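Local coordinates for protein peptide chain release factor subunit 1 (Methanosarcina mazei, PDB 3IR9) that probably directs the termination of translation at all three stop codons, here represented by its C-terminal domain, at residues L66-D71 with D123-L128. Numbering follows the deposited sequence.
Sequences LLLSED and DEFSEL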
loop_
_atom_site.group_PDB
_atom_site.type_symbol
_atom_site.label_atom_id
_atom_site.label_comp_id
_atom_site.label_asym_id
_atom_site.label_seq_id
_atom_site.Cartn_x
_atom_site.Cartn_y
_atom_site.Cartn_z
ATOM N N LEU A 66 4.163 20.452 13.363
ATOM C CA LEU A 66 2.877 19.766 13.497
ATOM C C LEU A 66 2.994 18.268 13.224
ATOM O O LEU A 66 3.554 17.860 12.209
ATOM C CB LEU A 66 1.846 20.385 12.551
ATOM C CG LEU A 66 0.475 19.714 12.450
ATOM C CD1 LEU A 66 -0.277 19.750 13.786
ATOM C CD2 LEU A 66 -0.336 20.370 11.339
ATOM N N LEU A 67 2.461 17.452 14.130
ATOM C CA LEU A 67 2.527 15.998 13.978
ATOM C C LEU A 67 1.146 15.345 13.825
ATOM O O LEU A 67 0.268 15.511 14.671
ATOM C CB LEU A 67 3.301 15.363 15.140
ATOM C CG LEU A 67 4.747 15.839 15.321
ATOM C CD1 LEU A 67 4.835 16.939 16.369
ATOM C CD2 LEU A 67 5.655 14.687 15.707
ATOM N N LEU A 68 0.973 14.601 12.734
ATOM C CA LEU A 68 -0.281 13.913 12.422
ATOM C C LEU A 68 -0.011 12.431 12.118
ATOM O O LEU A 68 0.897 12.110 11.352
ATOM C CB LEU A 68 -0.967 14.583 11.220
ATOM C CG LEU A 68 -1.022 16.120 11.176
ATOM C CD1 LEU A 68 -1.689 16.628 9.907
ATOM C CD2 LEU A 68 -1.730 16.682 12.402
ATOM N N SER A 69 -0.781 11.527 12.720
ATOM C CA SER A 69 -0.606 10.099 12.447
ATOM C C SER A 69 -1.118 9.754 11.054
ATOM O O SER A 69 -2.016 10.409 10.531
ATOM C CB SER A 69 -1.311 9.229 13.493
ATOM O OG SER A 69 -0.941 7.864 13.363
ATOM N N GLU A 70 -0.539 8.719 10.460
ATOM C CA GLU A 70 -0.945 8.265 9.138
ATOM C C GLU A 70 -2.269 7.504 9.251
ATOM O O GLU A 70 -2.743 6.912 8.283
ATOM C CB GLU A 70 0.152 7.372 8.549
ATOM C CG GLU A 70 0.172 7.242 7.031
ATOM C CD GLU A 70 1.399 6.484 6.538
ATOM O OE1 GLU A 70 2.529 6.971 6.753
ATOM O OE2 GLU A 70 1.238 5.398 5.940
ATOM N N ASP A 71 -2.868 7.540 10.439
ATOM C CA ASP A 71 -4.075 6.767 10.711
ATOM C C ASP A 71 -5.308 7.595 11.055
ATOM O O ASP A 71 -6.377 7.040 11.318
ATOM C CB ASP A 71 -3.805 5.783 11.841
ATOM C CG ASP A 71 -2.938 4.634 11.404
ATOM O OD1 ASP A 71 -2.456 4.668 10.252
ATOM O OD2 ASP A 71 -2.749 3.699 12.209
ATOM N N ASP A 123 -6.566 17.602 6.565
ATOM C CA ASP A 123 -6.641 18.750 5.666
ATOM C C ASP A 123 -6.556 20.049 6.461
ATOM O O ASP A 123 -5.585 20.797 6.345
ATOM C CB ASP A 123 -7.956 18.740 4.880
ATOM C CG ASP A 123 -7.854 18.007 3.556
ATOM O OD1 ASP A 123 -7.016 17.086 3.429
ATOM O OD2 ASP A 123 -8.632 18.354 2.641
ATOM N N GLU A 124 -7.586 20.301 7.267
ATOM C CA GLU A 124 -7.714 21.541 8.031
ATOM C C GLU A 124 -6.424 21.929 8.742
ATOM O O GLU A 124 -6.042 23.099 8.761
ATOM C CB GLU A 124 -8.846 21.421 9.057
ATOM C CG GLU A 124 -8.913 22.585 10.042
ATOM C CD GLU A 124 -9.645 22.227 11.328
ATOM O OE1 GLU A 124 -10.114 21.076 11.446
ATOM O OE2 GLU A 124 -9.752 23.090 12.227
ATOM N N PHE A 125 -5.759 20.936 9.325
ATOM C CA PHE A 125 -4.584 21.178 10.152
ATOM C C PHE A 125 -3.353 21.508 9.316
ATOM O O PHE A 125 -2.451 22.207 9.776
ATOM C CB PHE A 125 -4.335 19.989 11.090
ATOM C CG PHE A 125 -5.305 19.917 12.252
ATOM C CD1 PHE A 125 -6.643 20.241 12.082
ATOM C CD2 PHE A 125 -4.879 19.515 13.510
ATOM C CE1 PHE A 125 -7.532 20.171 13.144
ATOM C CE2 PHE A 125 -5.767 19.442 14.574
ATOM C CZ PHE A 125 -7.092 19.772 14.388
ATOM N N SER A 126 -3.334 21.019 8.081
ATOM C CA SER A 126 -2.259 21.327 7.145
ATOM C C SER A 126 -2.457 22.708 6.522
ATOM O O SER A 126 -1.491 23.426 6.254
ATOM C CB SER A 126 -2.192 20.259 6.059
ATOM O OG SER A 126 -2.001 18.985 6.643
ATOM N N GLU A 127 -3.719 23.070 6.299
ATOM C CA GLU A 127 -4.080 24.404 5.827
ATOM C C GLU A 127 -3.616 25.460 6.831
ATOM O O GLU A 127 -3.023 26.470 6.456
ATOM C CB GLU A 127 -5.598 24.506 5.626
ATOM C CG GLU A 127 -6.205 23.441 4.705
ATOM C CD GLU A 127 -7.732 23.408 4.761
ATOM O OE1 GLU A 127 -8.356 22.815 3.853
ATOM O OE2 GLU A 127 -8.309 23.975 5.716
ATOM N N LEU A 128 -3.895 25.220 8.109
ATOM C CA LEU A 128 -3.482 26.136 9.164
ATOM C C LEU A 128 -1.972 26.115 9.355
ATOM O O LEU A 128 -1.351 27.165 9.500
ATOM C CB LEU A 128 -4.173 25.789 10.480
ATOM C CG LEU A 128 -5.692 25.717 10.428
ATOM C CD1 LEU A 128 -6.237 25.493 11.819
ATOM C CD2 LEU A 128 -6.239 26.993 9.828
#
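L66 and F125 make the tight part of this contact, where strand 63-69 faces helix 121-131. The evidence is one methyl: CD2 of L66 lies 3.2 Å from the backbone O of F125 and 4.0 Å from its CB, pressed against the helix backbone rather than against the phenyl ring. CG of L66 is anti to the backbone N (chi1 174°), and a chi2 of 63° leaves CD2 extended, anti to CA. Two residues on, L68 meets the helix with both branches. Its CD2 approaches the ring obliquely, 4.4 Å from CD2 of F125, while CD1 stands 4.0 Å from OG of S126. That hydroxyl is bonded to the carbonyl of V122, leaving the leucine methyl a van der Waals neighbour.

No hydrogen bond crosses the interface and only 158 Å² is buried; the strand reaches the nearly antiparallel helix (163°) through its leucine side chains, which meet backbone as well as side-chain atoms. Packing ends quickly: exposed E70, D123 and E127 do not touch the other segment.

F125 also packs on E51 and R55 of helix 51-58 and on I156 of strand 156-160, while L66 reaches V54. L66 and L68 bond through their backbones to the parallel strand 135-139, and L67 to A157 on the other flank. Helix 121-131 thus belongs to a beta-alpha-beta crossover of eRF1 domain 3, between strands 63-69 and 135-139, with the antiparallel strands 75-81, 87-92 and 113-120 and the zinc site of C81, C84, C106 and C109 inserted ahead of the helix.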